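Long-range contacts in twitching motility protein PilT (Aquifex aeolicus, PDB 2EYU), which probably hydrolyses ATP, as a hexameric P-loop ATPase of the type II/IV secretion family, to power the pilus retraction behind twitching motility: residues A[178-186]-A[215-226]; A[54-62]-A[94-105]. The protein carries 1 engineered substitution. All coordinates share one frame; numbering follows the deposited sequence.

Contact 1: residues A[178-186]-A[215-226]; sequences RVLAYGLLI and GMQTMNQTLYKL. Engineered in segment 178-186: Gly183 (natural residue Glu).
Thr222 and Tyr182 meet where helix 219-226 lies against strand 179-185. The threonine hydroxyl OG1 donates to the backbone O of Tyr182 at 2.6 Å, arriving nearly along the C=O axis, while methyl CG2 sits over the face of the same tyrosine's ring, 4.0 Å from its centroid. The ring reaches this place because CG stands between the backbone N and the carbonyl carbon (chi1 57°), bringing its end back to the helix although CB starts away from it. Gln217 NE2 donates to Thr222 OG1 at 2.7 Å, which makes the hydroxyl a relay, and the Gln217 amide plane lies 15° from that of the Tyr182 ring. With an alanine in place of Thr222, the Tyr182 carbonyl would probably lose this donor, its ring the methyl over its face, and the Gln217 amide would be freer to turn. On either side of Thr222 in the sequence, Met219 SE (a selenomethionine) and Leu223 CD2 both meet Ala181 CB, the latter at 3.8 Å, and Val179 CG2 meets Leu226 CD1 tip to tip. Past the engineered Gly183, Leu184 and Gln217 form an antiparallel hydrogen-bonded pair, Leu184 N to Gln217 O 2.6 Å and Gln217 N to Leu184 O 2.8 Å. Strand 162-171 holds the other edge of 179-185. The result is the antiparallel border of a mixed P-loop NTPase sheet, with the short, weakly bonded strand 216-217 outermost within this chain.

Contact 2: residues A[54-62]-A[94-105]; sequences SYHIITIED and ALREDPDVIFVG
Ile58 fits between the end of helix 87-97 and the neighbouring strand: CG2 touches Ala94 CB at 3.6 Å, CG1 lies 3.7 Å from Pro99 CB, and CG2 also reaches Ile102 CD1. Its backbone N and O both turn to strand 101-104, taking Val101 O and Phe103 N, the residues flanking its partner Ile102, as in parallel pairing. Two residues earlier, His56 is gripped at several points. Its NE2 donates to Glu97 OE1 at 2.8 Å, with the oxygen in the imidazole plane and the carboxylate turned 65° to it, while Pro99 CB covers one ring face. CG anti to the backbone N (chi1 -170°) sends the ring out to the glutamate, and ND1 is bonded to Ile74 O on the next strand. The backbone N of His56 goes to Asp100 OD2 at 2.8 Å, on the anti lone pair; the same carboxylate stacks on the Tyr55 ring, their planes 21° apart. On the opposite sheet face from Ile58, Phe103 presents its ring edge to Thr59 CG2, CD2 lying 3.8 Å from that methyl, and Ile42 and Ile46 of helix 38-52 pack on it. Strand 56-61 is crossed over by the beta-alpha-beta connection running from strand 74-79 through helix 87-97 into 101-104. That last strand is probably the Walker B strand, and this pairing belongs to the parallel core of a RecA-like P-loop ATPase.

How the contacts relate
From the N terminus, after a short helix, 16-19, the chain lays down strand 26-31, then the probable Walker A loop and helix 38-52, and enters contact 2 at strand 56-61. It leaves for strand 74-79 and helix 87-97 and closes that excursion at 101-104. After strands 125-130 and 162-171, contact 1 opens at 179-185 and closes a mostly helical excursion without strands at 215-226. The two loops therefore follow in series, neither crossing nor enclosing the other. One mixed sheet carries both: contact 2 joins parallel strands near one border, contact 1 the antiparallel strands at the other. Their centres lie about 29 Å apart, on opposite sides of the chain's centre, without touching.

Contact 1: residues A[178-186]-A[215-226]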
loop_
_atom_site.group_PDB
_atom_site.type_symbol
_atom_site.label_atom_id
_atom_site.label_comp_id
_atom_site.label_asym_id
_atom_site.label_seq_id
_atom_site.Cartn_x
_atom_site.Cartn_y
_atom_site.Cartn_z
ATOM N N ARG A 178 -1.646 14.592 14.598
ATOM C CA ARG A 178 -0.988 13.299 14.573
ATOM C C ARG A 178 0.047 13.337 13.455
ATOM O O ARG A 178 0.005 14.179 12.557
ATOM C CB ARG A 178 -1.916 12.131 14.287
ATOM C CG ARG A 178 -2.883 11.729 15.394
ATOM C CD ARG A 178 -4.229 11.410 14.735
ATOM N NE ARG A 178 -4.879 12.643 14.289
ATOM C CZ ARG A 178 -4.792 13.229 13.105
ATOM N NH1 ARG A 178 -4.048 12.711 12.135
ATOM N NH2 ARG A 178 -5.455 14.359 12.871
ATOM N N VAL A 179 0.992 12.398 13.481
ATOM C CA VAL A 179 1.867 12.382 12.307
ATOM C C VAL A 179 1.861 10.983 11.693
ATOM O O VAL A 179 1.801 10.002 12.434
ATOM C CB VAL A 179 3.310 12.773 12.629
ATOM C CG1 VAL A 179 3.918 11.729 13.554
ATOM C CG2 VAL A 179 4.099 12.908 11.334
ATOM N N LEU A 180 1.931 10.956 10.361
ATOM C CA LEU A 180 2.037 9.689 9.650
ATOM C C LEU A 180 3.475 9.199 9.628
ATOM O O LEU A 180 4.337 9.934 9.121
ATOM C CB LEU A 180 1.554 9.802 8.193
ATOM C CG LEU A 180 0.673 8.634 7.745
ATOM C CD1 LEU A 180 -0.797 9.041 7.743
ATOM C CD2 LEU A 180 1.113 8.137 6.377
ATOM N N ALA A 181 3.663 8.000 10.142
ATOM C CA ALA A 181 4.885 7.211 10.087
ATOM C C ALA A 181 4.632 6.097 9.059
ATOM O O ALA A 181 3.581 5.453 9.128
ATOM C CB ALA A 181 5.264 6.678 11.453
ATOM N N TYR A 182 5.558 5.944 8.124
ATOM C CA TYR A 182 5.390 5.033 7.003
ATOM C C TYR A 182 6.698 4.329 6.659
ATOM O O TYR A 182 7.765 4.891 6.910
ATOM C CB TYR A 182 4.924 5.772 5.739
ATOM C CG TYR A 182 5.847 6.898 5.313
ATOM C CD1 TYR A 182 6.892 6.734 4.423
ATOM C CD2 TYR A 182 5.664 8.186 5.811
ATOM C CE1 TYR A 182 7.699 7.796 4.068
ATOM C CE2 TYR A 182 6.458 9.257 5.472
ATOM C CZ TYR A 182 7.488 9.052 4.585
ATOM O OH TYR A 182 8.307 10.097 4.220
ATOM N N GLY A 183 6.534 3.155 6.069
ATOM C CA GLY A 183 7.601 2.411 5.408
ATOM C C GLY A 183 7.288 2.438 3.914
ATOM O O GLY A 183 6.113 2.545 3.564
ATOM N N LEU A 184 8.249 2.379 3.011
ATOM C CA LEU A 184 7.837 2.493 1.590
ATOM C C LEU A 184 8.768 1.636 0.739
ATOM O O LEU A 184 9.995 1.694 0.868
ATOM C CB LEU A 184 7.844 3.960 1.206
ATOM C CG LEU A 184 7.597 4.427 -0.220
ATOM C CD1 LEU A 184 6.173 4.162 -0.679
ATOM C CD2 LEU A 184 7.898 5.918 -0.351
ATOM N N LEU A 185 8.191 0.842 -0.147
ATOM C CA LEU A 185 8.977 -0.023 -1.024
ATOM C C LEU A 185 8.415 0.109 -2.442
ATOM O O LEU A 185 7.349 -0.425 -2.752
ATOM C CB LEU A 185 8.929 -1.487 -0.622
ATOM C CG LEU A 185 9.565 -2.486 -1.593
ATOM C CD1 LEU A 185 10.993 -2.083 -1.932
ATOM C CD2 LEU A 185 9.558 -3.903 -1.045
ATOM N N ILE A 186 9.134 0.846 -3.267
ATOM C CA ILE A 186 8.710 0.945 -4.672
ATOM C C ILE A 186 9.827 0.325 -5.499
ATOM O O ILE A 186 10.823 0.999 -5.745
ATOM C CB ILE A 186 8.395 2.379 -5.063
ATOM C CG1 ILE A 186 7.107 2.890 -4.386
ATOM C CG2 ILE A 186 8.263 2.642 -6.565
ATOM C CD1 ILE A 186 6.964 4.389 -4.525
ATOM N N GLY A 215 12.958 6.292 -3.583
ATOM C CA GLY A 215 12.136 5.128 -3.832
ATOM C C GLY A 215 11.834 4.304 -2.606
ATOM O O GLY A 215 10.735 3.762 -2.462
HETATM N N MSE A 216 12.785 4.149 -1.675
HETATM C CA MSE A 216 12.536 3.222 -0.568
HETATM C C MSE A 216 12.764 3.876 0.780
HETATM O O MSE A 216 13.537 4.808 0.965
HETATM C CB MSE A 216 13.420 1.983 -0.698
HETATM C CG MSE A 216 13.034 1.019 -1.809
HETATM SE SE MSE A 216 11.290 0.218 -1.532
HETATM C CE MSE A 216 11.959 -1.530 -1.997
ATOM N N GLN A 217 12.077 3.380 1.811
ATOM C CA GLN A 217 12.338 3.964 3.125
ATOM C C GLN A 217 11.732 3.059 4.185
ATOM O O GLN A 217 10.560 2.712 4.101
ATOM C CB GLN A 217 11.806 5.396 3.234
ATOM C CG GLN A 217 11.825 5.919 4.661
ATOM C CD GLN A 217 12.115 7.397 4.782
ATOM O OE1 GLN A 217 13.192 7.849 4.381
ATOM N NE2 GLN A 217 11.169 8.149 5.348
ATOM N N THR A 218 12.556 2.662 5.155
ATOM C CA THR A 218 12.030 1.765 6.184
ATOM C C THR A 218 11.214 2.581 7.180
ATOM O O THR A 218 11.397 3.795 7.242
ATOM C CB THR A 218 13.185 1.046 6.896
ATOM O OG1 THR A 218 13.933 0.323 5.899
ATOM C CG2 THR A 218 12.707 0.019 7.905
HETATM N N MSE A 219 10.359 1.940 7.949
HETATM C CA MSE A 219 9.572 2.588 9.003
HETATM C C MSE A 219 10.471 3.176 10.079
HETATM O O MSE A 219 10.297 4.325 10.500
HETATM C CB MSE A 219 8.646 1.503 9.543
HETATM C CG MSE A 219 7.865 1.827 10.798
HETATM SE SE MSE A 219 6.517 3.152 10.453
HETATM C CE MSE A 219 5.273 1.862 9.737
ATOM N N ASN A 220 11.440 2.373 10.517
ATOM C CA ASN A 220 12.431 2.739 11.528
ATOM C C ASN A 220 13.149 4.017 11.148
ATOM O O ASN A 220 13.473 4.884 11.966
ATOM C CB ASN A 220 13.428 1.599 11.707
ATOM C CG ASN A 220 13.096 0.650 12.833
ATOM O OD1 ASN A 220 13.738 -0.384 13.021
ATOM N ND2 ASN A 220 12.086 1.001 13.606
ATOM N N GLN A 221 13.411 4.178 9.847
ATOM C CA GLN A 221 14.041 5.433 9.433
ATOM C C GLN A 221 13.094 6.623 9.580
ATOM O O GLN A 221 13.444 7.711 10.060
ATOM C CB GLN A 221 14.515 5.327 7.990
ATOM C CG GLN A 221 15.446 4.171 7.638
ATOM C CD GLN A 221 15.892 4.368 6.190
ATOM O OE1 GLN A 221 15.532 3.613 5.289
ATOM N NE2 GLN A 221 16.662 5.436 6.006
ATOM N N THR A 222 11.861 6.409 9.133
ATOM C CA THR A 222 10.829 7.437 9.164
ATOM C C THR A 222 10.526 7.881 10.596
ATOM O O THR A 222 10.304 9.061 10.862
ATOM C CB THR A 222 9.527 6.962 8.502
ATOM O OG1 THR A 222 9.724 6.634 7.118
ATOM C CG2 THR A 222 8.520 8.106 8.542
ATOM N N LEU A 223 10.506 6.943 11.535
ATOM C CA LEU A 223 10.421 7.259 12.951
ATOM C C LEU A 223 11.618 8.054 13.445
ATOM O O LEU A 223 11.566 9.034 14.195
ATOM C CB LEU A 223 10.328 5.952 13.759
ATOM C CG LEU A 223 9.075 5.128 13.496
ATOM C CD1 LEU A 223 9.226 3.715 14.044
ATOM C CD2 LEU A 223 7.875 5.844 14.091
ATOM N N TYR A 224 12.786 7.592 12.998
ATOM C CA TYR A 224 14.015 8.307 13.333
ATOM C C TYR A 224 13.928 9.754 12.886
ATOM O O TYR A 224 14.144 10.665 13.704
ATOM C CB TYR A 224 15.205 7.580 12.724
ATOM C CG TYR A 224 16.577 8.152 12.999
ATOM C CD1 TYR A 224 16.899 8.726 14.217
ATOM C CD2 TYR A 224 17.559 8.107 12.022
ATOM C CE1 TYR A 224 18.162 9.240 14.444
ATOM C CE2 TYR A 224 18.825 8.617 12.239
ATOM C CZ TYR A 224 19.121 9.185 13.457
ATOM O OH TYR A 224 20.375 9.698 13.687
ATOM N N LYS A 225 13.609 10.026 11.623
ATOM C CA LYS A 225 13.570 11.430 11.191
ATOM C C LYS A 225 12.443 12.211 11.841
ATOM O O LYS A 225 12.616 13.388 12.175
ATOM C CB LYS A 225 13.483 11.538 9.671
ATOM C CG LYS A 225 12.917 10.340 8.938
ATOM C CD LYS A 225 12.531 10.736 7.515
ATOM C CE LYS A 225 11.297 11.621 7.525
ATOM N NZ LYS A 225 11.552 12.978 6.969
ATOM N N LEU A 226 11.275 11.616 12.056
ATOM C CA LEU A 226 10.225 12.328 12.783
ATOM C C LEU A 226 10.675 12.714 14.189
ATOM O O LEU A 226 10.385 13.819 14.653
ATOM C CB LEU A 226 8.956 11.480 12.894
ATOM C CG LEU A 226 8.313 11.164 11.535
ATOM C CD1 LEU A 226 6.967 10.474 11.681
ATOM C CD2 LEU A 226 8.182 12.432 10.689
#

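Contact 2: residues A[54-62]-A[94-105]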
loop_
_atom_site.group_PDB
_atom_site.type_symbol
_atom_site.label_atom_id
_atom_site.label_comp_id
_atom_site.label_asym_id
_atom_site.label_seq_id
_atom_site.Cartn_x
_atom_site.Cartn_y
_atom_site.Cartn_z
ATOM N N SER A 54 -9.446 11.306 -16.779
ATOM C CA SER A 54 -10.801 10.800 -17.008
ATOM C C SER A 54 -10.786 9.279 -17.151
ATOM O O SER A 54 -10.875 8.756 -18.253
ATOM C CB SER A 54 -11.483 11.414 -18.224
ATOM O OG SER A 54 -10.609 12.052 -19.122
ATOM N N TYR A 55 -10.713 8.555 -16.045
ATOM C CA TYR A 55 -10.774 7.105 -16.023
ATOM C C TYR A 55 -12.146 6.594 -15.579
ATOM O O TYR A 55 -12.947 7.378 -15.074
ATOM C CB TYR A 55 -9.794 6.522 -15.011
ATOM C CG TYR A 55 -8.327 6.583 -15.311
ATOM C CD1 TYR A 55 -7.838 6.845 -16.577
ATOM C CD2 TYR A 55 -7.420 6.357 -14.278
ATOM C CE1 TYR A 55 -6.474 6.893 -16.813
ATOM C CE2 TYR A 55 -6.064 6.401 -14.515
ATOM C CZ TYR A 55 -5.596 6.670 -15.780
ATOM O OH TYR A 55 -4.238 6.711 -16.011
ATOM N N HIS A 56 -12.347 5.299 -15.740
ATOM C CA HIS A 56 -13.395 4.526 -15.095
ATOM C C HIS A 56 -12.810 3.925 -13.810
ATOM O O HIS A 56 -11.809 3.201 -13.923
ATOM C CB HIS A 56 -13.927 3.409 -15.962
ATOM C CG HIS A 56 -15.151 2.739 -15.437
ATOM N ND1 HIS A 56 -15.817 3.160 -14.300
ATOM C CD2 HIS A 56 -15.836 1.669 -15.906
ATOM C CE1 HIS A 56 -16.853 2.373 -14.091
ATOM N NE2 HIS A 56 -16.893 1.460 -15.048
ATOM N N ILE A 57 -13.405 4.241 -12.658
ATOM C CA ILE A 57 -12.785 3.751 -11.409
ATOM C C ILE A 57 -13.794 2.895 -10.656
ATOM O O ILE A 57 -14.938 3.278 -10.429
ATOM C CB ILE A 57 -12.246 4.884 -10.525
ATOM C CG1 ILE A 57 -11.143 5.767 -11.107
ATOM C CG2 ILE A 57 -11.677 4.375 -9.193
ATOM C CD1 ILE A 57 -10.741 6.921 -10.199
ATOM N N ILE A 58 -13.389 1.680 -10.261
ATOM C CA ILE A 58 -14.384 0.860 -9.569
ATOM C C ILE A 58 -13.845 0.543 -8.184
ATOM O O ILE A 58 -12.677 0.157 -8.023
ATOM C CB ILE A 58 -14.719 -0.415 -10.354
ATOM C CG1 ILE A 58 -15.356 -0.129 -11.725
ATOM C CG2 ILE A 58 -15.584 -1.370 -9.547
ATOM C CD1 ILE A 58 -16.117 -1.301 -12.299
ATOM N N THR A 59 -14.701 0.719 -7.180
ATOM C CA THR A 59 -14.308 0.482 -5.786
ATOM C C THR A 59 -15.197 -0.591 -5.169
ATOM O O THR A 59 -16.374 -0.701 -5.500
ATOM C CB THR A 59 -14.411 1.771 -4.951
ATOM O OG1 THR A 59 -15.469 2.580 -5.484
ATOM C CG2 THR A 59 -13.159 2.625 -5.058
ATOM N N ILE A 60 -14.624 -1.390 -4.292
ATOM C CA ILE A 60 -15.208 -2.488 -3.558
ATOM C C ILE A 60 -14.806 -2.351 -2.086
ATOM O O ILE A 60 -13.641 -2.673 -1.830
ATOM C CB ILE A 60 -14.669 -3.827 -4.075
ATOM C CG1 ILE A 60 -14.811 -3.996 -5.596
ATOM C CG2 ILE A 60 -15.285 -5.006 -3.341
ATOM C CD1 ILE A 60 -13.784 -4.981 -6.122
ATOM N N GLU A 61 -15.678 -1.894 -1.199
ATOM C CA GLU A 61 -15.335 -1.545 0.177
ATOM C C GLU A 61 -16.339 -2.138 1.156
ATOM O O GLU A 61 -17.529 -2.234 0.854
ATOM C CB GLU A 61 -15.258 -0.023 0.347
ATOM C CG GLU A 61 -14.403 0.699 -0.678
ATOM C CD GLU A 61 -14.565 2.198 -0.738
ATOM O OE1 GLU A 61 -14.270 2.888 0.261
ATOM O OE2 GLU A 61 -14.975 2.749 -1.789
ATOM N N ASP A 62 -15.872 -2.577 2.330
ATOM C CA ASP A 62 -16.854 -3.314 3.163
ATOM C C ASP A 62 -17.885 -2.311 3.627
ATOM O O ASP A 62 -19.047 -2.426 3.208
ATOM C CB ASP A 62 -16.157 -4.115 4.253
ATOM C CG ASP A 62 -16.601 -5.560 4.301
ATOM O OD1 ASP A 62 -17.228 -5.960 5.300
ATOM O OD2 ASP A 62 -16.330 -6.305 3.337
ATOM N N ALA A 94 -16.292 -6.468 -11.524
ATOM C CA ALA A 94 -15.595 -5.281 -12.026
ATOM C C ALA A 94 -14.602 -5.616 -13.128
ATOM O O ALA A 94 -14.348 -4.867 -14.075
ATOM C CB ALA A 94 -14.845 -4.612 -10.880
ATOM N N LEU A 95 -13.977 -6.790 -13.004
ATOM C CA LEU A 95 -12.879 -7.127 -13.905
ATOM C C LEU A 95 -13.310 -7.124 -15.361
ATOM O O LEU A 95 -12.685 -6.460 -16.186
ATOM C CB LEU A 95 -12.286 -8.498 -13.543
ATOM C CG LEU A 95 -10.917 -8.400 -12.861
ATOM C CD1 LEU A 95 -11.088 -7.763 -11.490
ATOM C CD2 LEU A 95 -10.221 -9.745 -12.773
ATOM N N ARG A 96 -14.376 -7.861 -15.654
ATOM C CA ARG A 96 -14.898 -7.910 -17.014
ATOM C C ARG A 96 -15.338 -6.518 -17.471
ATOM O O ARG A 96 -15.250 -6.249 -18.672
ATOM C CB ARG A 96 -16.065 -8.892 -17.143
ATOM C CG ARG A 96 -15.744 -10.216 -17.807
ATOM C CD ARG A 96 -15.744 -10.141 -19.325
ATOM N NE ARG A 96 -15.365 -11.405 -19.956
ATOM C CZ ARG A 96 -15.984 -12.569 -19.794
ATOM N NH1 ARG A 96 -17.045 -12.646 -18.994
ATOM N NH2 ARG A 96 -15.555 -13.660 -20.414
ATOM N N GLU A 97 -15.784 -5.689 -16.533
ATOM C CA GLU A 97 -16.267 -4.343 -16.823
ATOM C C GLU A 97 -15.161 -3.506 -17.468
ATOM O O GLU A 97 -15.514 -2.548 -18.142
ATOM C CB GLU A 97 -16.793 -3.607 -15.592
ATOM C CG GLU A 97 -18.209 -3.081 -15.729
ATOM C CD GLU A 97 -18.362 -1.912 -16.679
ATOM O OE1 GLU A 97 -17.959 -0.783 -16.319
ATOM O OE2 GLU A 97 -18.892 -2.097 -17.801
ATOM N N ASP A 98 -13.913 -3.881 -17.243
ATOM C CA ASP A 98 -12.722 -3.303 -17.846
ATOM C C ASP A 98 -12.381 -1.925 -17.322
ATOM O O ASP A 98 -12.181 -0.977 -18.102
ATOM C CB ASP A 98 -12.912 -3.212 -19.366
ATOM C CG ASP A 98 -11.906 -4.019 -20.160
ATOM O OD1 ASP A 98 -11.004 -3.411 -20.777
ATOM O OD2 ASP A 98 -12.023 -5.262 -20.179
ATOM N N PRO A 99 -12.254 -1.675 -16.025
ATOM C CA PRO A 99 -12.027 -0.257 -15.698
ATOM C C PRO A 99 -10.537 0.033 -15.712
ATOM O O PRO A 99 -9.722 -0.874 -15.920
ATOM C CB PRO A 99 -12.658 -0.194 -14.303
ATOM C CG PRO A 99 -12.319 -1.508 -13.698
ATOM C CD PRO A 99 -12.244 -2.507 -14.830
ATOM N N ASP A 100 -10.167 1.284 -15.496
ATOM C CA ASP A 100 -8.768 1.699 -15.492
ATOM C C ASP A 100 -8.100 1.420 -14.148
ATOM O O ASP A 100 -6.887 1.257 -14.081
ATOM C CB ASP A 100 -8.612 3.194 -15.740
ATOM C CG ASP A 100 -9.091 3.634 -17.102
ATOM O OD1 ASP A 100 -8.273 3.488 -18.034
ATOM O OD2 ASP A 100 -10.243 4.105 -17.168
ATOM N N VAL A 101 -8.963 1.424 -13.138
ATOM C CA VAL A 101 -8.541 1.323 -11.754
ATOM C C VAL A 101 -9.576 0.499 -10.987
ATOM O O VAL A 101 -10.766 0.690 -11.193
ATOM C CB VAL A 101 -8.423 2.675 -11.053
ATOM C CG1 VAL A 101 -8.140 2.466 -9.564
ATOM C CG2 VAL A 101 -7.329 3.560 -11.646
ATOM N N ILE A 102 -9.115 -0.391 -10.123
ATOM C CA ILE A 102 -10.030 -1.039 -9.191
ATOM C C ILE A 102 -9.467 -0.916 -7.777
ATOM O O ILE A 102 -8.262 -1.087 -7.599
ATOM C CB ILE A 102 -10.219 -2.541 -9.415
ATOM C CG1 ILE A 102 -11.077 -3.216 -8.340
ATOM C CG2 ILE A 102 -8.868 -3.218 -9.489
ATOM C CD1 ILE A 102 -12.422 -3.700 -8.837
ATOM N N PHE A 103 -10.313 -0.668 -6.781
ATOM C CA PHE A 103 -9.765 -0.711 -5.408
ATOM C C PHE A 103 -10.505 -1.847 -4.703
ATOM O O PHE A 103 -11.734 -1.788 -4.678
ATOM C CB PHE A 103 -9.893 0.656 -4.762
ATOM C CG PHE A 103 -9.730 0.716 -3.250
ATOM C CD1 PHE A 103 -8.783 -0.021 -2.571
ATOM C CD2 PHE A 103 -10.576 1.540 -2.513
ATOM C CE1 PHE A 103 -8.664 0.044 -1.191
ATOM C CE2 PHE A 103 -10.466 1.613 -1.138
ATOM C CZ PHE A 103 -9.521 0.857 -0.476
ATOM N N VAL A 104 -9.772 -2.829 -4.202
ATOM C CA VAL A 104 -10.251 -3.962 -3.436
ATOM C C VAL A 104 -9.948 -3.744 -1.950
ATOM O O VAL A 104 -8.806 -3.814 -1.486
ATOM C CB VAL A 104 -9.639 -5.301 -3.873
ATOM C CG1 VAL A 104 -8.129 -5.315 -3.747
ATOM C CG2 VAL A 104 -10.241 -6.443 -3.065
ATOM N N GLY A 105 -11.010 -3.467 -1.210
ATOM C CA GLY A 105 -10.907 -3.048 0.171
ATOM C C GLY A 105 -10.082 -3.972 1.033
ATOM O O GLY A 105 -9.328 -3.556 1.914
#